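Local coordinates for secreted effector protein sseI (Salmonella enterica subsp. enterica serovar Typhimurium, PDB 4G29) that is a secreted Salmonella virulence factor whose catalytic domain has a papain-like fold of the cysteine protease superfamily and probably acts as a cysteine-dependent hydrolase, at residues T9-S14 against G111-S116; Q41-M46 against N79-V84; K56-I61 against G85-K90; L132-D137 against K163-S168. All blocks are in the same frame, centred on the assembly; numbering follows the deposited sequence.

Overall arrangement
Contact 2 is the buried centre: it sets the start of helix 42-55 on strand 78-87 through sulfur, selenium and rings, without a direct hydrogen bond. Contact 3 meets the far end of the same strand and touches contact 2 where Val83 CG1 lies 3.6 Å from Ile61 CG2; partly buried and farthest from the chain centre, it mixes backbone bonds with a lysine lying on a phenylalanine. Contacts 1 and 4, also partly buried, sit at the sheet's two outermost strands, 113-116 and 164-165, their centres about 19 Å apart. Contact 1 adds a loop through a single bridge with two backbone hydrogen bonds, and a water, whereas contact 4 uses five hydrogen bonds and aromatic packing.

Contact 1: residues T9-S14 against G111-S116; sequences TYNLTS and GPLILS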
loop_
_atom_site.group_PDB
_atom_site.type_symbol
_atom_site.label_atom_id
_atom_site.label_comp_id
_atom_site.label_asym_id
_atom_site.label_seq_id
_atom_site.Cartn_x
_atom_site.Cartn_y
_atom_site.Cartn_z
ATOM N N THR A 9 11.375 -13.008 8.250
ATOM C CA THR A 9 11.725 -11.726 7.544
ATOM C C THR A 9 11.156 -10.455 8.214
ATOM O O THR A 9 10.609 -10.506 9.316
ATOM C CB THR A 9 11.423 -11.808 6.028
ATOM O OG1 THR A 9 10.020 -12.001 5.802
ATOM C CG2 THR A 9 12.216 -12.988 5.447
ATOM N N TYR A 10 11.319 -9.307 7.562
ATOM C CA TYR A 10 11.326 -8.019 8.243
ATOM C C TYR A 10 10.289 -7.072 7.681
ATOM O O TYR A 10 9.786 -7.280 6.584
ATOM C CB TYR A 10 12.697 -7.360 8.094
ATOM C CG TYR A 10 13.283 -7.474 6.702
ATOM C CD1 TYR A 10 13.944 -8.646 6.279
ATOM C CD2 TYR A 10 13.147 -6.448 5.784
ATOM C CE1 TYR A 10 14.451 -8.756 5.001
ATOM C CE2 TYR A 10 13.677 -6.565 4.497
ATOM C CZ TYR A 10 14.312 -7.709 4.115
ATOM O OH TYR A 10 14.827 -7.799 2.842
ATOM N N ASN A 11 9.956 -6.066 8.475
ATOM C CA ASN A 11 9.004 -5.027 8.051
ATOM C C ASN A 11 9.714 -3.744 7.622
ATOM O O ASN A 11 9.108 -2.887 6.917
ATOM C CB ASN A 11 8.040 -4.710 9.200
ATOM C CG ASN A 11 7.035 -5.804 9.450
ATOM O OD1 ASN A 11 6.892 -6.740 8.670
ATOM N ND2 ASN A 11 6.315 -5.692 10.562
ATOM N N LEU A 12 10.964 -3.599 8.083
ATOM C CA LEU A 12 11.722 -2.366 7.930
ATOM C C LEU A 12 13.046 -2.668 7.266
ATOM O O LEU A 12 13.840 -3.409 7.817
ATOM C CB LEU A 12 11.963 -1.713 9.299
ATOM C CG LEU A 12 10.708 -1.297 10.072
ATOM C CD1 LEU A 12 11.003 -0.808 11.478
ATOM C CD2 LEU A 12 9.906 -0.256 9.325
ATOM N N THR A 13 13.285 -2.065 6.115
ATOM C CA THR A 13 14.537 -2.299 5.396
ATOM C C THR A 13 15.719 -1.596 6.049
ATOM O O THR A 13 15.531 -0.608 6.759
ATOM C CB THR A 13 14.417 -1.795 3.939
ATOM O OG1 THR A 13 15.555 -2.261 3.208
ATOM C CG2 THR A 13 14.319 -0.268 3.877
ATOM N N SER A 14 16.928 -2.119 5.784
ATOM C CA SER A 14 18.199 -1.549 6.258
ATOM C C SER A 14 18.916 -0.780 5.151
ATOM O O SER A 14 19.866 -0.035 5.444
ATOM C CB SER A 14 19.128 -2.656 6.779
ATOM O OG SER A 14 18.622 -3.116 8.008
ATOM N N GLY A 111 2.908 -5.183 11.132
ATOM C CA GLY A 111 3.343 -3.871 11.561
ATOM C C GLY A 111 3.486 -2.926 10.404
ATOM O O GLY A 111 3.395 -3.337 9.235
ATOM N N PRO A 112 3.786 -1.659 10.696
ATOM C CA PRO A 112 4.050 -0.725 9.610
ATOM C C PRO A 112 5.243 -1.189 8.749
ATOM O O PRO A 112 6.212 -1.741 9.292
ATOM C CB PRO A 112 4.418 0.555 10.341
ATOM C CG PRO A 112 4.697 0.156 11.750
ATOM C CD PRO A 112 3.900 -1.023 12.018
ATOM N N LEU A 113 5.157 -0.964 7.446
ATOM C CA LEU A 113 6.215 -1.374 6.519
ATOM C C LEU A 113 6.905 -0.133 5.964
ATOM O O LEU A 113 6.266 0.793 5.553
ATOM C CB LEU A 113 5.619 -2.136 5.323
ATOM C CG LEU A 113 4.751 -3.346 5.641
ATOM C CD1 LEU A 113 4.128 -3.895 4.341
ATOM C CD2 LEU A 113 5.516 -4.381 6.481
ATOM N N ILE A 114 8.235 -0.173 5.940
ATOM C CA ILE A 114 9.031 0.755 5.113
ATOM C C ILE A 114 10.085 -0.148 4.445
ATOM O O ILE A 114 11.027 -0.631 5.101
ATOM C CB ILE A 114 9.689 1.856 5.946
ATOM C CG1 ILE A 114 8.660 2.650 6.755
ATOM C CG2 ILE A 114 10.516 2.855 5.016
ATOM C CD1 ILE A 114 9.290 3.672 7.717
ATOM N N LEU A 115 9.910 -0.382 3.152
ATOM C CA LEU A 115 10.601 -1.423 2.444
ATOM C C LEU A 115 11.023 -0.963 1.079
ATOM O O LEU A 115 10.454 -0.037 0.552
ATOM C CB LEU A 115 9.723 -2.655 2.255
ATOM C CG LEU A 115 9.323 -3.467 3.507
ATOM C CD1 LEU A 115 8.299 -4.492 3.164
ATOM C CD2 LEU A 115 10.604 -4.153 4.062
ATOM N N SER A 116 11.992 -1.632 0.454
ATOM C CA SER A 116 12.159 -1.364 -0.983
ATOM C C SER A 116 10.901 -1.791 -1.741
ATOM O O SER A 116 10.082 -2.566 -1.228
ATOM C CB SER A 116 13.355 -2.098 -1.573
ATOM O OG SER A 116 13.068 -3.486 -1.770
HETATM O O HOH W 1 6.716 -2.819 11.731
#
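Asn11 O is the focus of this contact. It accepts the amide of Ile114 (N to O 3.0 Å) in the carbonyl plane, and the CA-H of Leu113 also points at it, with CA 3.3 Å from Asn11 O. Leu115 CD2 packs against the same oxygen at 3.5 Å. Two residues on, Thr13 N returns a bond to Ile114 O at 2.9 Å, nearly straight at 166°. The 9-14 loop thus runs in the same direction as strand 113-116 and joins it through a single bridge, Leu12 with Ile114, just before helix 18-26.

With CG anti to the carbonyl carbon (chi1 -72°), the side chain of Asn11 slants across Leu113, its OD1 3.5 Å from Leu113 CD2. Its ND2 donates to Asn110 and to a water, which in turn donates to Pro112 O at 2.7 Å. Before Asn11, the ring of Tyr10 meets Leu115 CD2 obliquely through CD2, at 3.8 Å, while its hydroxyl bonds to Glu119 of helix 117-126. Leu12 CD2 comes near the CB of Ile114. Because both direct bonds join backbone atoms, the pairing itself rests on main-chain geometry, while Asn11 ND2 and the Tyr10 hydroxyl spend their bonds on Asn110, water and Glu119.

Contact 2: residues Q41-M46 against N79-V84; sequences QCESLM and NHFAVV
Met46, modelled as selenomethionine, reaches from helix 42-55 onto Phe81 of strand 78-87. From CB its chain turns with CG anti to the carbonyl carbon (chi1 -75°), and CG touches Phe81 CB at 4.0 Å and, more loosely, Val83 CG2 at 4.3 Å. The selenium comes next, 3.8 Å from Phe81 CB and oblique to the ring. A bend at chi3 (-81°) then carries the methyl CE over one face of Phe81, 4.2 Å from the centroid and offset toward the rim, a CH-pi contact at the end of a Met-aromatic one.

Cys42 approaches the same ring at its edge, with SG near the ring plane and 3.8 Å from Phe81 CD2. The same sulfur sits 3.6 Å from His80 ND1, oblique to the imidazole. Glu43 runs beside Phe81 with its carboxylate nearly perpendicular to the ring, and a water donates to Glu43 OE2 at 2.7 Å while accepting from Asn79 ND2.

His80 is hydrogen-bonded through ND1 to Gln100 and through NE2 to Asp95. A cysteine at the head of a helix facing a histidine on the sheet is the arrangement of papain-like enzymes, whose third residue is an asparagine or aspartate; Cys42, His80 and Asp95 are consistent with such a triad. Met46 on a face and Cys42 SG at the edge hold the Phe81 ring between helix and strand, with the sulfur left beside His80 ND1.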
loop_
_atom_site.group_PDB
_atom_site.type_symbol
_atom_site.label_atom_id
_atom_site.label_comp_id
_atom_site.label_asym_id
_atom_site.label_seq_id
_atom_site.Cartn_x
_atom_site.Cartn_y
_atom_site.Cartn_z
ATOM N N GLN A 41 -7.290 4.463 8.139
ATOM C CA GLN A 41 -6.329 5.584 8.070
ATOM C C GLN A 41 -5.466 5.781 6.839
ATOM O O GLN A 41 -4.860 6.878 6.845
ATOM C CB GLN A 41 -5.362 5.531 9.260
ATOM C CG GLN A 41 -6.033 5.571 10.595
ATOM C CD GLN A 41 -6.873 6.796 10.813
ATOM O OE1 GLN A 41 -6.805 7.779 10.085
ATOM N NE2 GLN A 41 -7.659 6.764 11.857
ATOM N N CYS A 42 -5.289 4.775 5.919
ATOM C CA CYS A 42 -4.312 4.777 4.846
ATOM C C CYS A 42 -4.610 6.047 4.074
ATOM O O CYS A 42 -3.682 6.683 3.706
ATOM C CB CYS A 42 -4.226 3.520 3.857
ATOM S SG CYS A 42 -5.663 2.936 3.425
ATOM N N GLU A 43 -5.877 6.397 3.796
ATOM C CA GLU A 43 -6.033 7.479 2.829
ATOM C C GLU A 43 -5.498 8.798 3.428
ATOM O O GLU A 43 -4.758 9.587 2.752
ATOM C CB GLU A 43 -7.498 7.570 2.358
ATOM C CG GLU A 43 -7.645 8.343 1.186
ATOM C CD GLU A 43 -9.052 8.260 0.623
ATOM O OE1 GLU A 43 -9.568 9.350 0.505
ATOM O OE2 GLU A 43 -9.600 7.186 0.289
ATOM N N SER A 44 -5.830 9.041 4.706
ATOM C CA SER A 44 -5.437 10.299 5.383
ATOM C C SER A 44 -3.915 10.385 5.637
ATOM O O SER A 44 -3.411 11.451 5.941
ATOM C CB SER A 44 -6.204 10.513 6.719
ATOM O OG SER A 44 -5.711 9.678 7.767
ATOM N N LEU A 45 -3.226 9.233 5.621
ATOM C CA LEU A 45 -1.793 9.186 5.848
ATOM C C LEU A 45 -1.008 9.507 4.576
ATOM O O LEU A 45 0.210 9.758 4.685
ATOM C CB LEU A 45 -1.357 7.846 6.430
ATOM C CG LEU A 45 -1.688 7.610 7.884
ATOM C CD1 LEU A 45 -1.653 6.104 8.250
ATOM C CD2 LEU A 45 -0.807 8.411 8.841
HETATM N N MSE A 46 -1.626 9.530 3.395
HETATM C CA MSE A 46 -0.850 9.747 2.167
HETATM C C MSE A 46 -0.082 11.072 2.193
HETATM O O MSE A 46 1.135 11.113 1.962
HETATM C CB MSE A 46 -1.715 9.660 0.897
HETATM C CG MSE A 46 -2.074 8.199 0.550
HETATM SE SE MSE A 46 -2.842 8.097 -1.283
HETATM C CE MSE A 46 -4.647 8.642 -0.711
ATOM N N ASN A 79 -9.760 -1.626 -0.393
ATOM C CA ASN A 79 -8.749 -0.705 -0.901
ATOM C C ASN A 79 -7.642 -0.486 0.120
ATOM O O ASN A 79 -7.766 -0.809 1.343
ATOM C CB ASN A 79 -9.362 0.571 -1.496
ATOM C CG ASN A 79 -9.967 1.488 -0.447
ATOM O OD1 ASN A 79 -9.952 1.143 0.746
ATOM N ND2 ASN A 79 -10.476 2.675 -0.858
ATOM N N HIS A 80 -6.535 0.030 -0.359
ATOM C CA HIS A 80 -5.417 0.380 0.476
ATOM C C HIS A 80 -4.541 1.385 -0.299
ATOM O O HIS A 80 -4.641 1.505 -1.521
ATOM C CB HIS A 80 -4.589 -0.856 0.848
ATOM C CG HIS A 80 -3.581 -0.615 1.933
ATOM N ND1 HIS A 80 -3.924 -0.163 3.190
ATOM C CD2 HIS A 80 -2.231 -0.759 1.940
ATOM C CE1 HIS A 80 -2.830 -0.042 3.916
ATOM N NE2 HIS A 80 -1.785 -0.379 3.174
ATOM N N PHE A 81 -3.746 2.114 0.448
ATOM C CA PHE A 81 -2.879 3.175 -0.098
ATOM C C PHE A 81 -1.514 3.187 0.548
ATOM O O PHE A 81 -1.377 3.066 1.775
ATOM C CB PHE A 81 -3.531 4.555 0.014
ATOM C CG PHE A 81 -4.855 4.634 -0.696
ATOM C CD1 PHE A 81 -4.908 4.911 -2.034
ATOM C CD2 PHE A 81 -6.022 4.428 -0.009
ATOM C CE1 PHE A 81 -6.088 4.939 -2.685
ATOM C CE2 PHE A 81 -7.222 4.468 -0.700
ATOM C CZ PHE A 81 -7.234 4.704 -2.004
ATOM N N ALA A 82 -0.492 3.388 -0.267
ATOM C CA ALA A 82 0.852 3.520 0.245
ATOM C C ALA A 82 1.528 4.679 -0.521
ATOM O O ALA A 82 0.973 5.161 -1.502
ATOM C CB ALA A 82 1.662 2.199 0.068
ATOM N N VAL A 83 2.734 5.023 -0.132
ATOM C CA VAL A 83 3.483 6.107 -0.820
ATOM C C VAL A 83 4.840 5.567 -1.265
ATOM O O VAL A 83 5.500 4.850 -0.511
ATOM C CB VAL A 83 3.606 7.372 0.072
ATOM C CG1 VAL A 83 4.190 8.537 -0.692
ATOM C CG2 VAL A 83 2.231 7.788 0.687
ATOM N N VAL A 84 5.221 5.882 -2.498
ATOM C CA VAL A 84 6.440 5.369 -3.112
ATOM C C VAL A 84 7.354 6.547 -3.436
ATOM O O VAL A 84 6.903 7.624 -3.887
ATOM C CB VAL A 84 6.127 4.674 -4.452
ATOM C CG1 VAL A 84 7.327 3.874 -4.927
ATOM C CG2 VAL A 84 4.863 3.872 -4.376
HETATM O O HOH W 2 -1.108 5.387 3.342
HETATM O O HOH W 3 -10.602 4.819 1.154
#

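Contact 3: residues K56-I61 against G85-K90; sequences KGFDNI and GNKEGK
Phe58 and Lys87 form the close-packed side of this contact. The lysine chain crosses the ring at about a right angle: Lys87 CB lies 3.7 Å from Phe58 CE1, and a bend at chi2 (107°) sets CD over the centre of one ring face, 4.0 Å from the centroid, as a CH-pi contact. Beyond it the ammonium NZ reaches back to Lys56 O with a weak hydrogen bond, and is too far from the ring for more than a slight cation-pi attraction. Gly85 O faces the edge of the same ring, and Gly85 CA lies against Ile61 CD1. The ring also meets Phe94 of the adjoining strand edge to face and touches Tyr21 of helix 18-26.

The backbones are joined by an antiparallel hydrogen-bonded pair. Asp59 N donates to Asn86 O at 3.0 Å, and Asn86 N to Asp59 O at 2.8 Å. Just ahead of this pair, Gly57 closes helix 42-55 in a Schellman motif. Just after it, a type I' turn from Lys87 to Lys90 links strands 78-87 and 90-95 as a tight hairpin, with Lys87 N bonded to Lys90 O. Through the Asp59-Asn86 pair the chain between helix and strand 61-69 runs along the hairpin end before turning a corner at Asn60.

The Asp59-Asn86 side is looser and carries a water. Asp59 and Asn86 lie side by side there, pointing the same way with their flat ends nearly coplanar. The water donates to Gly57 O and, at 3.1 Å, to Asn86 O, adding a second donor to the carbonyl that already receives Asp59 N.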
loop_
_atom_site.group_PDB
_atom_site.type_symbol
_atom_site.label_atom_id
_atom_site.label_comp_id
_atom_site.label_asym_id
_atom_site.label_seq_id
_atom_site.Cartn_x
_atom_site.Cartn_y
_atom_site.Cartn_z
ATOM N N LYS A 56 12.850 14.282 3.759
ATOM C CA LYS A 56 13.973 13.412 3.953
ATOM C C LYS A 56 14.830 13.260 2.696
ATOM O O LYS A 56 15.879 12.597 2.758
ATOM C CB LYS A 56 13.530 12.063 4.497
ATOM C CG LYS A 56 13.050 12.032 5.947
ATOM C CD LYS A 56 13.899 12.910 6.866
ATOM C CE LYS A 56 13.332 13.040 8.242
ATOM N NZ LYS A 56 14.138 13.947 9.156
ATOM N N GLY A 57 14.417 13.870 1.578
ATOM C CA GLY A 57 15.176 13.805 0.315
ATOM C C GLY A 57 14.801 12.658 -0.627
ATOM O O GLY A 57 15.581 12.343 -1.536
ATOM N N PHE A 58 13.618 12.050 -0.437
ATOM C CA PHE A 58 13.073 11.132 -1.437
ATOM C C PHE A 58 12.500 12.024 -2.529
ATOM O O PHE A 58 12.002 13.115 -2.237
ATOM C CB PHE A 58 11.966 10.236 -0.859
ATOM C CG PHE A 58 12.469 9.210 0.095
ATOM C CD1 PHE A 58 12.703 7.907 -0.337
ATOM C CD2 PHE A 58 12.696 9.520 1.408
ATOM C CE1 PHE A 58 13.174 6.966 0.510
ATOM C CE2 PHE A 58 13.190 8.585 2.274
ATOM C CZ PHE A 58 13.407 7.294 1.840
ATOM N N ASP A 59 12.585 11.616 -3.783
ATOM C CA ASP A 59 11.856 12.357 -4.824
ATOM C C ASP A 59 11.044 11.402 -5.726
ATOM O O ASP A 59 10.876 10.203 -5.414
ATOM C CB ASP A 59 12.789 13.280 -5.600
ATOM C CG ASP A 59 13.847 12.548 -6.320
ATOM O OD1 ASP A 59 13.752 11.328 -6.436
ATOM O OD2 ASP A 59 14.817 13.200 -6.827
ATOM N N ASN A 60 10.464 11.957 -6.786
ATOM C CA ASN A 60 9.536 11.201 -7.619
ATOM C C ASN A 60 8.529 10.443 -6.726
ATOM O O ASN A 60 8.351 9.242 -6.838
ATOM C CB ASN A 60 10.220 10.219 -8.549
ATOM C CG ASN A 60 9.259 9.649 -9.573
ATOM O OD1 ASN A 60 8.229 10.247 -9.839
ATOM N ND2 ASN A 60 9.551 8.475 -10.089
ATOM N N ILE A 61 7.845 11.210 -5.892
ATOM C CA ILE A 61 6.878 10.665 -4.955
ATOM C C ILE A 61 5.599 10.318 -5.727
ATOM O O ILE A 61 5.100 11.101 -6.523
ATOM C CB ILE A 61 6.545 11.647 -3.823
ATOM C CG1 ILE A 61 7.833 12.089 -3.091
ATOM C CG2 ILE A 61 5.452 11.042 -2.915
ATOM C CD1 ILE A 61 8.388 11.095 -2.241
ATOM N N GLY A 85 8.649 6.360 -3.228
ATOM C CA GLY A 85 9.607 7.406 -3.584
ATOM C C GLY A 85 10.974 6.845 -3.914
ATOM O O GLY A 85 11.358 5.759 -3.457
ATOM N N ASN A 86 11.683 7.609 -4.731
ATOM C CA ASN A 86 13.015 7.282 -5.170
ATOM C C ASN A 86 14.055 7.820 -4.201
ATOM O O ASN A 86 13.974 8.956 -3.761
ATOM C CB ASN A 86 13.294 7.908 -6.537
ATOM C CG ASN A 86 14.786 7.851 -6.926
ATOM O OD1 ASN A 86 15.496 8.872 -6.945
ATOM N ND2 ASN A 86 15.264 6.661 -7.219
ATOM N N LYS A 87 15.063 7.013 -3.925
ATOM C CA LYS A 87 16.218 7.494 -3.204
ATOM C C LYS A 87 17.425 6.798 -3.808
ATOM O O LYS A 87 17.566 5.584 -3.707
ATOM C CB LYS A 87 16.053 7.161 -1.729
ATOM C CG LYS A 87 17.178 7.618 -0.837
ATOM C CD LYS A 87 16.807 8.796 0.040
ATOM C CE LYS A 87 18.028 9.175 0.891
ATOM N NZ LYS A 87 17.837 10.439 1.593
ATOM N N GLU A 88 18.254 7.569 -4.494
ATOM C CA GLU A 88 19.495 7.061 -5.069
ATOM C C GLU A 88 19.262 5.954 -6.086
ATOM O O GLU A 88 19.990 4.941 -6.126
ATOM C CB GLU A 88 20.439 6.599 -3.961
ATOM C CG GLU A 88 20.827 7.760 -3.045
ATOM C CD GLU A 88 21.524 7.336 -1.767
ATOM O OE1 GLU A 88 21.273 6.213 -1.258
ATOM O OE2 GLU A 88 22.320 8.149 -1.262
ATOM N N GLY A 89 18.271 6.171 -6.937
ATOM C CA GLY A 89 17.961 5.232 -8.010
ATOM C C GLY A 89 17.168 4.011 -7.656
ATOM O O GLY A 89 16.957 3.162 -8.515
ATOM N N LYS A 90 16.717 3.899 -6.404
ATOM C CA LYS A 90 15.833 2.797 -6.025
ATOM C C LYS A 90 14.557 3.348 -5.408
ATOM O O LYS A 90 14.589 4.388 -4.740
ATOM C CB LYS A 90 16.512 1.828 -5.064
ATOM C CG LYS A 90 17.760 1.213 -5.646
ATOM C CD LYS A 90 18.384 0.221 -4.675
ATOM C CE LYS A 90 19.156 0.938 -3.586
ATOM N NZ LYS A 90 20.468 1.497 -4.074
HETATM O O HOH W 4 16.045 11.227 -4.316
#

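Contact 4: residues L132-D137 against K163-S168; sequences LIYYTD and KVFVTS
Tyr134 and Tyr135 both place CG between the backbone N and the carbonyl carbon (chi1 63° and 74°), which brings each ring against 163-168; as strand neighbours they use the two faces of an antiparallel pairing at the sheet edge. Strand 132-138 takes on the short outermost strand 164-165 of the papain-like domain. Tyr135 N and O both bond to Val164, the shorter being Val164 N to Tyr135 O at 2.7 Å.

On one face, Val164 CB sits over the Tyr135 ring, 3.8 Å from its centroid and offset toward the rim, while Val166 CG2 touches the ring edge in plane, 3.6 Å from Tyr135 CD2. On the other, Lys163 CG slants across Tyr134, 3.4 Å from its CD1. Tyr134 lies side by side with Phe165, and its hydroxyl is bonded to Trp69. Leu132 CD1 adds an apolar contact to Phe165 CD1.

Past Phe165 the Thr167 side chain replaces a main-chain acceptor: its OG1 takes the amide of Ile133 at 2.9 Å and is also hydrogen-bonded to Lys131 O. Ile133 O receives two donors, Val166 N at 2.8 Å, tilted from the carbonyl plane, and Thr167 N, in plane on a lone pair and nearly straight at 170°.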
loop_
_atom_site.group_PDB
_atom_site.type_symbol
_atom_site.label_atom_id
_atom_site.label_comp_id
_atom_site.label_asym_id
_atom_site.label_seq_id
_atom_site.Cartn_x
_atom_site.Cartn_y
_atom_site.Cartn_z
ATOM N N LEU A 132 -6.448 -11.594 -4.755
ATOM C CA LEU A 132 -5.971 -10.877 -5.901
ATOM C C LEU A 132 -5.640 -9.485 -5.473
ATOM O O LEU A 132 -6.510 -8.746 -4.961
ATOM C CB LEU A 132 -7.034 -10.803 -6.974
ATOM C CG LEU A 132 -6.756 -9.895 -8.182
ATOM C CD1 LEU A 132 -5.539 -10.338 -9.029
ATOM C CD2 LEU A 132 -8.007 -9.762 -9.093
ATOM N N ILE A 133 -4.397 -9.126 -5.709
ATOM C CA ILE A 133 -3.903 -7.806 -5.317
ATOM C C ILE A 133 -3.259 -7.129 -6.520
ATOM O O ILE A 133 -2.367 -7.700 -7.156
ATOM C CB ILE A 133 -2.902 -7.893 -4.164
ATOM C CG1 ILE A 133 -3.498 -8.687 -2.982
ATOM C CG2 ILE A 133 -2.454 -6.455 -3.762
ATOM C CD1 ILE A 133 -2.613 -8.737 -1.743
ATOM N N TYR A 134 -3.707 -5.908 -6.805
ATOM C CA TYR A 134 -3.086 -5.062 -7.840
ATOM C C TYR A 134 -3.125 -3.585 -7.437
ATOM O O TYR A 134 -3.922 -3.199 -6.587
ATOM C CB TYR A 134 -3.739 -5.333 -9.206
ATOM C CG TYR A 134 -5.180 -5.010 -9.350
ATOM C CD1 TYR A 134 -5.637 -3.663 -9.411
ATOM C CD2 TYR A 134 -6.115 -6.021 -9.410
ATOM C CE1 TYR A 134 -6.969 -3.403 -9.575
ATOM C CE2 TYR A 134 -7.447 -5.754 -9.589
ATOM C CZ TYR A 134 -7.870 -4.474 -9.658
ATOM O OH TYR A 134 -9.205 -4.244 -9.795
ATOM N N TYR A 135 -2.331 -2.798 -8.137
ATOM C CA TYR A 135 -2.166 -1.394 -7.850
ATOM C C TYR A 135 -1.878 -0.552 -9.082
ATOM O O TYR A 135 -1.523 -1.059 -10.188
ATOM C CB TYR A 135 -1.076 -1.240 -6.786
ATOM C CG TYR A 135 0.353 -1.460 -7.293
ATOM C CD1 TYR A 135 1.021 -0.437 -7.964
ATOM C CD2 TYR A 135 1.025 -2.663 -7.063
ATOM C CE1 TYR A 135 2.303 -0.596 -8.393
ATOM C CE2 TYR A 135 2.302 -2.854 -7.520
ATOM C CZ TYR A 135 2.950 -1.826 -8.157
ATOM O OH TYR A 135 4.255 -2.080 -8.568
ATOM N N THR A 136 -1.972 0.768 -8.866
ATOM C CA THR A 136 -1.543 1.718 -9.833
ATOM C C THR A 136 -0.891 2.871 -9.029
ATOM O O THR A 136 -1.385 3.203 -7.962
ATOM C CB THR A 136 -2.731 2.300 -10.662
ATOM O OG1 THR A 136 -3.488 1.252 -11.264
ATOM C CG2 THR A 136 -2.247 3.357 -11.718
ATOM N N ASP A 137 0.240 3.389 -9.512
ATOM C CA ASP A 137 0.858 4.607 -8.981
ATOM C C ASP A 137 0.379 5.873 -9.684
ATOM O O ASP A 137 0.261 5.926 -10.933
ATOM C CB ASP A 137 2.394 4.500 -9.042
ATOM C CG ASP A 137 2.967 3.416 -8.160
ATOM O OD1 ASP A 137 2.351 3.062 -7.164
ATOM O OD2 ASP A 137 4.072 2.907 -8.474
ATOM N N LYS A 163 -2.988 -1.447 -14.484
ATOM C CA LYS A 163 -2.938 -2.203 -13.238
ATOM C C LYS A 163 -1.671 -3.046 -13.188
ATOM O O LYS A 163 -1.258 -3.711 -14.203
ATOM C CB LYS A 163 -4.133 -3.143 -13.101
ATOM C CG LYS A 163 -5.442 -2.573 -12.617
ATOM C CD LYS A 163 -5.735 -1.175 -12.964
ATOM C CE LYS A 163 -7.212 -0.766 -12.658
ATOM N NZ LYS A 163 -7.421 0.546 -13.318
ATOM N N VAL A 164 -1.037 -3.018 -12.037
ATOM C CA VAL A 164 0.148 -3.809 -11.773
ATOM C C VAL A 164 -0.197 -4.902 -10.781
ATOM O O VAL A 164 -0.605 -4.617 -9.661
ATOM C CB VAL A 164 1.332 -2.965 -11.257
ATOM C CG1 VAL A 164 2.583 -3.821 -11.046
ATOM C CG2 VAL A 164 1.603 -1.757 -12.197
ATOM N N PHE A 165 -0.052 -6.165 -11.171
ATOM C CA PHE A 165 -0.373 -7.298 -10.282
ATOM C C PHE A 165 0.739 -7.554 -9.299
ATOM O O PHE A 165 1.921 -7.611 -9.664
ATOM C CB PHE A 165 -0.692 -8.554 -11.078
ATOM C CG PHE A 165 -1.881 -8.399 -11.954
ATOM C CD1 PHE A 165 -3.170 -8.525 -11.416
ATOM C CD2 PHE A 165 -1.751 -8.178 -13.316
ATOM C CE1 PHE A 165 -4.260 -8.345 -12.211
ATOM C CE2 PHE A 165 -2.872 -8.049 -14.120
ATOM C CZ PHE A 165 -4.105 -8.105 -13.554
ATOM N N VAL A 166 0.332 -7.659 -8.033
ATOM C CA VAL A 166 1.141 -8.181 -6.949
ATOM C C VAL A 166 0.984 -9.690 -6.839
ATOM O O VAL A 166 1.967 -10.425 -6.697
ATOM C CB VAL A 166 0.774 -7.513 -5.663
ATOM C CG1 VAL A 166 1.547 -8.161 -4.508
ATOM C CG2 VAL A 166 1.139 -6.017 -5.789
ATOM N N THR A 167 -0.259 -10.142 -6.943
ATOM C CA THR A 167 -0.627 -11.551 -7.025
ATOM C C THR A 167 -1.491 -11.824 -8.241
ATOM O O THR A 167 -2.006 -10.911 -8.829
ATOM C CB THR A 167 -1.393 -12.035 -5.754
ATOM O OG1 THR A 167 -2.697 -11.432 -5.699
ATOM C CG2 THR A 167 -0.613 -11.806 -4.498
ATOM N N SER A 168 -1.594 -13.086 -8.616
ATOM C CA SER A 168 -2.430 -13.546 -9.740
ATOM C C SER A 168 -2.951 -14.932 -9.417
ATOM O O SER A 168 -2.505 -15.933 -9.990
ATOM C CB SER A 168 -1.645 -13.550 -11.048
ATOM O OG SER A 168 -2.512 -13.694 -12.160
#